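Long-range contact in xyloglucan-specific endo-beta-1,4-glucanase BoGH5A (Bacteroides ovatus, PDB 3ZMR), which cleaves the beta-1,4-glucan backbone of xyloglucan internally, with retention of configuration, to release xyloglucan oligosaccharides: residues Pro33-Cys45 against Lys69-Gly81. Residues are numbered along the deposited sequence; the frame is centred on the assembly and turned at random.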
loop_
_atom_site.group_PDB
_atom_site.type_symbol
_atom_site.label_atom_id
_atom_site.label_comp_id
_atom_site.label_asym_id
_atom_site.label_seq_id
_atom_site.Cartn_x
_atom_site.Cartn_y
_atom_site.Cartn_z
ATOM N N PRO A 33 42.740 4.132 25.020
ATOM C CA PRO A 33 43.184 4.217 26.421
ATOM C C PRO A 33 42.029 4.199 27.404
ATOM O O PRO A 33 40.910 3.831 27.030
ATOM C CB PRO A 33 43.939 5.548 26.453
ATOM C CG PRO A 33 43.255 6.376 25.419
ATOM C CD PRO A 33 42.820 5.435 24.334
ATOM N N ALA A 34 42.313 4.596 28.643
ATOM C CA ALA A 34 41.333 4.577 29.737
ATOM C C ALA A 34 40.074 5.366 29.416
ATOM O O ALA A 34 38.969 5.024 29.894
ATOM C CB ALA A 34 41.962 5.102 31.025
ATOM N N GLU A 35 40.250 6.417 28.614
ATOM C CA GLU A 35 39.140 7.254 28.180
ATOM C C GLU A 35 39.343 7.763 26.749
ATOM O O GLU A 35 40.401 8.288 26.396
ATOM C CB GLU A 35 38.980 8.445 29.125
ATOM C CG GLU A 35 37.763 9.311 28.855
ATOM C CD GLU A 35 37.656 10.436 29.860
ATOM O OE1 GLU A 35 38.519 10.517 30.764
ATOM O OE2 GLU A 35 36.721 11.247 29.734
ATOM N N TRP A 36 38.321 7.597 25.928
ATOM C CA TRP A 36 38.293 8.203 24.602
ATOM C C TRP A 36 36.880 8.621 24.254
ATOM O O TRP A 36 35.916 8.300 24.962
ATOM C CB TRP A 36 38.904 7.278 23.547
ATOM C CG TRP A 36 38.408 5.824 23.602
ATOM C CD1 TRP A 36 39.082 4.765 24.151
ATOM C CD2 TRP A 36 37.179 5.276 23.092
ATOM N NE1 TRP A 36 38.376 3.617 24.023
ATOM C CE2 TRP A 36 37.207 3.882 23.374
ATOM C CE3 TRP A 36 36.068 5.808 22.422
ATOM C CZ2 TRP A 36 36.164 3.025 23.020
ATOM C CZ3 TRP A 36 35.017 4.951 22.092
ATOM C CH2 TRP A 36 35.081 3.571 22.385
ATOM N N HIS A 37 36.764 9.365 23.167
ATOM C CA HIS A 37 35.515 9.991 22.764
ATOM C C HIS A 37 35.293 9.855 21.259
ATOM O O HIS A 37 36.237 9.779 20.485
ATOM C CB HIS A 37 35.528 11.471 23.115
ATOM C CG HIS A 37 35.700 11.749 24.577
ATOM N ND1 HIS A 37 34.633 11.969 25.416
ATOM C CD2 HIS A 37 36.815 11.869 25.344
ATOM C CE1 HIS A 37 35.084 12.214 26.638
ATOM N NE2 HIS A 37 36.402 12.156 26.619
ATOM N N ILE A 38 34.026 9.785 20.879
ATOM C CA ILE A 38 33.602 9.772 19.474
ATOM C C ILE A 38 32.482 10.785 19.184
ATOM O O ILE A 38 31.523 10.889 19.913
ATOM C CB ILE A 38 33.099 8.372 19.072
ATOM C CG1 ILE A 38 34.242 7.361 19.191
ATOM C CG2 ILE A 38 32.563 8.386 17.627
ATOM C CD1 ILE A 38 33.823 5.929 18.872
ATOM N N SER A 39 32.646 11.512 18.082
ATOM C CA SER A 39 31.604 12.342 17.503
ATOM C C SER A 39 31.557 12.041 15.994
ATOM O O SER A 39 32.461 11.379 15.441
ATOM C CB SER A 39 31.852 13.833 17.762
ATOM O OG SER A 39 32.985 14.298 17.067
ATOM N N THR A 40 30.482 12.484 15.361
ATOM C CA THR A 40 30.346 12.435 13.901
ATOM C C THR A 40 29.951 13.817 13.348
ATOM O O THR A 40 29.396 14.671 14.055
ATOM C CB THR A 40 29.300 11.398 13.402
ATOM O OG1 THR A 40 27.989 11.974 13.416
ATOM C CG2 THR A 40 29.318 10.123 14.235
ATOM N N SER A 41 30.207 13.999 12.056
ATOM C CA SER A 41 30.039 15.299 11.407
ATOM C C SER A 41 28.639 15.525 10.818
ATOM O O SER A 41 28.347 16.623 10.351
ATOM C CB SER A 41 31.096 15.462 10.310
ATOM O OG SER A 41 30.804 14.617 9.210
ATOM N N GLU A 42 27.798 14.483 10.814
ATOM C CA GLU A 42 26.470 14.542 10.183
ATOM C C GLU A 42 25.447 13.742 10.996
ATOM O O GLU A 42 25.755 12.662 11.489
ATOM C CB GLU A 42 26.501 14.005 8.744
ATOM C CG GLU A 42 27.472 14.706 7.804
ATOM C CD GLU A 42 27.065 16.131 7.450
ATOM O OE1 GLU A 42 25.916 16.551 7.728
ATOM O OE2 GLU A 42 27.902 16.828 6.859
ATOM N N SER A 43 24.240 14.273 11.093
ATOM C CA SER A 43 23.178 13.695 11.922
ATOM C C SER A 43 22.712 12.336 11.423
ATOM O O SER A 43 22.195 11.550 12.204
ATOM C CB SER A 43 21.986 14.654 12.027
ATOM O OG SER A 43 21.406 14.903 10.760
ATOM N N TRP A 44 22.924 12.052 10.137
ATOM C CA TRP A 44 22.491 10.751 9.551
ATOM C C TRP A 44 23.495 9.607 9.787
ATOM O O TRP A 44 23.235 8.443 9.466
ATOM C CB TRP A 44 22.214 10.867 8.038
ATOM C CG TRP A 44 23.370 11.431 7.207
ATOM C CD1 TRP A 44 23.529 12.746 6.821
ATOM C CD2 TRP A 44 24.527 10.733 6.696
ATOM N NE1 TRP A 44 24.676 12.895 6.095
ATOM C CE2 TRP A 44 25.321 11.693 6.011
ATOM C CE3 TRP A 44 24.966 9.389 6.730
ATOM C CZ2 TRP A 44 26.518 11.367 5.379
ATOM C CZ3 TRP A 44 26.177 9.060 6.092
ATOM C CH2 TRP A 44 26.924 10.058 5.405
ATOM N N CYS A 45 24.643 9.955 10.338
ATOM C CA CYS A 45 25.689 9.022 10.692
ATOM C C CYS A 45 25.854 9.046 12.216
ATOM O O CYS A 45 26.184 10.073 12.813
ATOM C CB CYS A 45 26.994 9.407 9.996
ATOM S SG CYS A 45 28.373 8.299 10.338
ATOM N N LYS A 69 21.626 11.757 -3.932
ATOM C CA LYS A 69 23.053 12.067 -4.086
ATOM C C LYS A 69 23.877 11.225 -3.120
ATOM O O LYS A 69 23.437 10.915 -2.022
ATOM C CB LYS A 69 23.355 13.532 -3.768
ATOM N N GLU A 70 25.081 10.865 -3.548
ATOM C CA GLU A 70 26.071 10.329 -2.636
ATOM C C GLU A 70 26.261 11.331 -1.526
ATOM O O GLU A 70 26.235 12.558 -1.759
ATOM C CB GLU A 70 27.414 10.119 -3.336
ATOM C CG GLU A 70 28.580 9.886 -2.373
ATOM C CD GLU A 70 29.917 9.965 -3.066
ATOM O OE1 GLU A 70 30.196 9.060 -3.878
ATOM O OE2 GLU A 70 30.681 10.925 -2.793
ATOM N N ARG A 71 26.506 10.832 -0.322
ATOM C CA ARG A 71 26.807 11.721 0.793
ATOM C C ARG A 71 27.957 11.183 1.627
ATOM O O ARG A 71 28.223 9.974 1.669
ATOM C CB ARG A 71 25.582 12.006 1.660
ATOM C CG ARG A 71 24.895 10.788 2.260
ATOM C CD ARG A 71 23.590 11.212 2.910
ATOM N NE ARG A 71 22.966 10.101 3.652
ATOM C CZ ARG A 71 21.825 10.191 4.339
ATOM N NH1 ARG A 71 21.152 11.332 4.395
ATOM N NH2 ARG A 71 21.339 9.132 4.977
ATOM N N THR A 72 28.626 12.112 2.295
ATOM C CA THR A 72 29.800 11.792 3.088
ATOM C C THR A 72 29.752 12.416 4.481
ATOM O O THR A 72 29.087 13.416 4.733
ATOM C CB THR A 72 31.101 12.248 2.398
ATOM O OG1 THR A 72 31.102 13.680 2.248
ATOM C CG2 THR A 72 31.278 11.555 1.028
ATOM N N ALA A 73 30.465 11.772 5.383
ATOM C CA ALA A 73 30.609 12.236 6.753
ATOM C C ALA A 73 31.963 11.787 7.292
ATOM O O ALA A 73 32.712 11.006 6.659
ATOM C CB ALA A 73 29.506 11.667 7.615
ATOM N N THR A 74 32.294 12.323 8.461
ATOM C CA THR A 74 33.433 11.795 9.219
ATOM C C THR A 74 32.983 11.351 10.605
ATOM O O THR A 74 31.948 11.793 11.123
ATOM C CB THR A 74 34.584 12.811 9.360
ATOM O OG1 THR A 74 34.104 13.971 10.048
ATOM C CG2 THR A 74 35.124 13.200 8.008
ATOM N N VAL A 75 33.771 10.443 11.161
ATOM C CA VAL A 75 33.665 10.003 12.550
ATOM C C VAL A 75 35.032 10.271 13.180
ATOM O O VAL A 75 36.070 9.775 12.701
ATOM C CB VAL A 75 33.320 8.496 12.635
ATOM C CG1 VAL A 75 33.273 8.032 14.084
ATOM C CG2 VAL A 75 31.974 8.214 11.954
ATOM N N THR A 76 35.022 11.061 14.248
ATOM C CA THR A 76 36.248 11.486 14.911
ATOM C C THR A 76 36.389 10.815 16.252
ATOM O O THR A 76 35.526 10.961 17.130
ATOM C CB THR A 76 36.242 13.009 15.086
ATOM O OG1 THR A 76 36.264 13.599 13.788
ATOM C CG2 THR A 76 37.474 13.514 15.876
ATOM N N VAL A 77 37.467 10.050 16.375
ATOM C CA VAL A 77 37.826 9.390 17.642
ATOM C C VAL A 77 38.964 10.183 18.289
ATOM O O VAL A 77 39.978 10.457 17.654
ATOM C CB VAL A 77 38.270 7.934 17.417
ATOM C CG1 VAL A 77 38.357 7.203 18.741
ATOM C CG2 VAL A 77 37.312 7.215 16.444
ATOM N N SER A 78 38.801 10.531 19.566
ATOM C CA SER A 78 39.787 11.370 20.232
ATOM C C SER A 78 40.100 10.908 21.645
ATOM O O SER A 78 39.293 10.243 22.289
ATOM C CB SER A 78 39.304 12.815 20.246
ATOM O OG SER A 78 38.101 12.951 20.956
ATOM N N ALA A 79 41.283 11.274 22.113
ATOM C CA ALA A 79 41.709 10.957 23.472
ATOM C C ALA A 79 42.739 12.000 23.881
ATOM O O ALA A 79 43.461 12.538 23.044
ATOM C CB ALA A 79 42.299 9.563 23.537
ATOM N N SER A 80 42.797 12.260 25.178
ATOM C CA SER A 80 43.679 13.262 25.737
ATOM C C SER A 80 45.122 12.942 25.404
ATOM O O SER A 80 45.572 11.809 25.571
ATOM C CB SER A 80 43.477 13.315 27.235
ATOM O OG SER A 80 42.225 13.887 27.542
ATOM N N GLY A 81 45.823 13.950 24.887
ATOM C CA GLY A 81 47.236 13.829 24.502
ATOM C C GLY A 81 47.562 12.892 23.342
ATOM O O GLY A 81 48.724 12.539 23.133
HETATM O O HOH W 1 40.930 11.334 26.821
#
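Arg71 lays its guanidinium flat over the indole of Trp44, the two planes only 4° apart. The contact is a cation-pi stack, with Arg71 CZ 3.7 Å from the centroid of the five-membered ring. Arg71 CD also sits over that ring as a CH-pi contact. The opposite face of the indole takes Glu42 CB and Cys45 CB near its rim. At the ring's edge Trp44 CZ2 meets Thr72 O at 3.3 Å. With an alanine in place of Trp44, the Arg71 guanidinium would probably lose its flat support, and Ala73 CB would lose part of its cover.

Farther along the pair, Ser41 OG accepts a nearly straight bond from Thr74 N (2.8 Å, 170°). Its chi1 of 72° swings OG back between its own N and carbonyl carbon, where it can meet that N-H. Ser41 N in turn donates to Thr74 O. From here strands 36-40 and 71-78 run antiparallel as neighbours in the sheet of the BACON domain, away from the active site. His37 with Ser78 and Ser39 with Thr76 are hydrogen-bonded pairs.

Ile38, Thr40, Val75 and Val77 share one face. There Ile38 CG2 packs on Val75 CG1 at 3.6 Å, and Cys45 SG reaches Val75 CG2 at 3.9 Å. Strand 55-62 meets Ile38 on this face through Val58. Farther out, Gln91 OE1 accepts a bond from Arg71 NE, consistent with a guanidinium held in place over the indole.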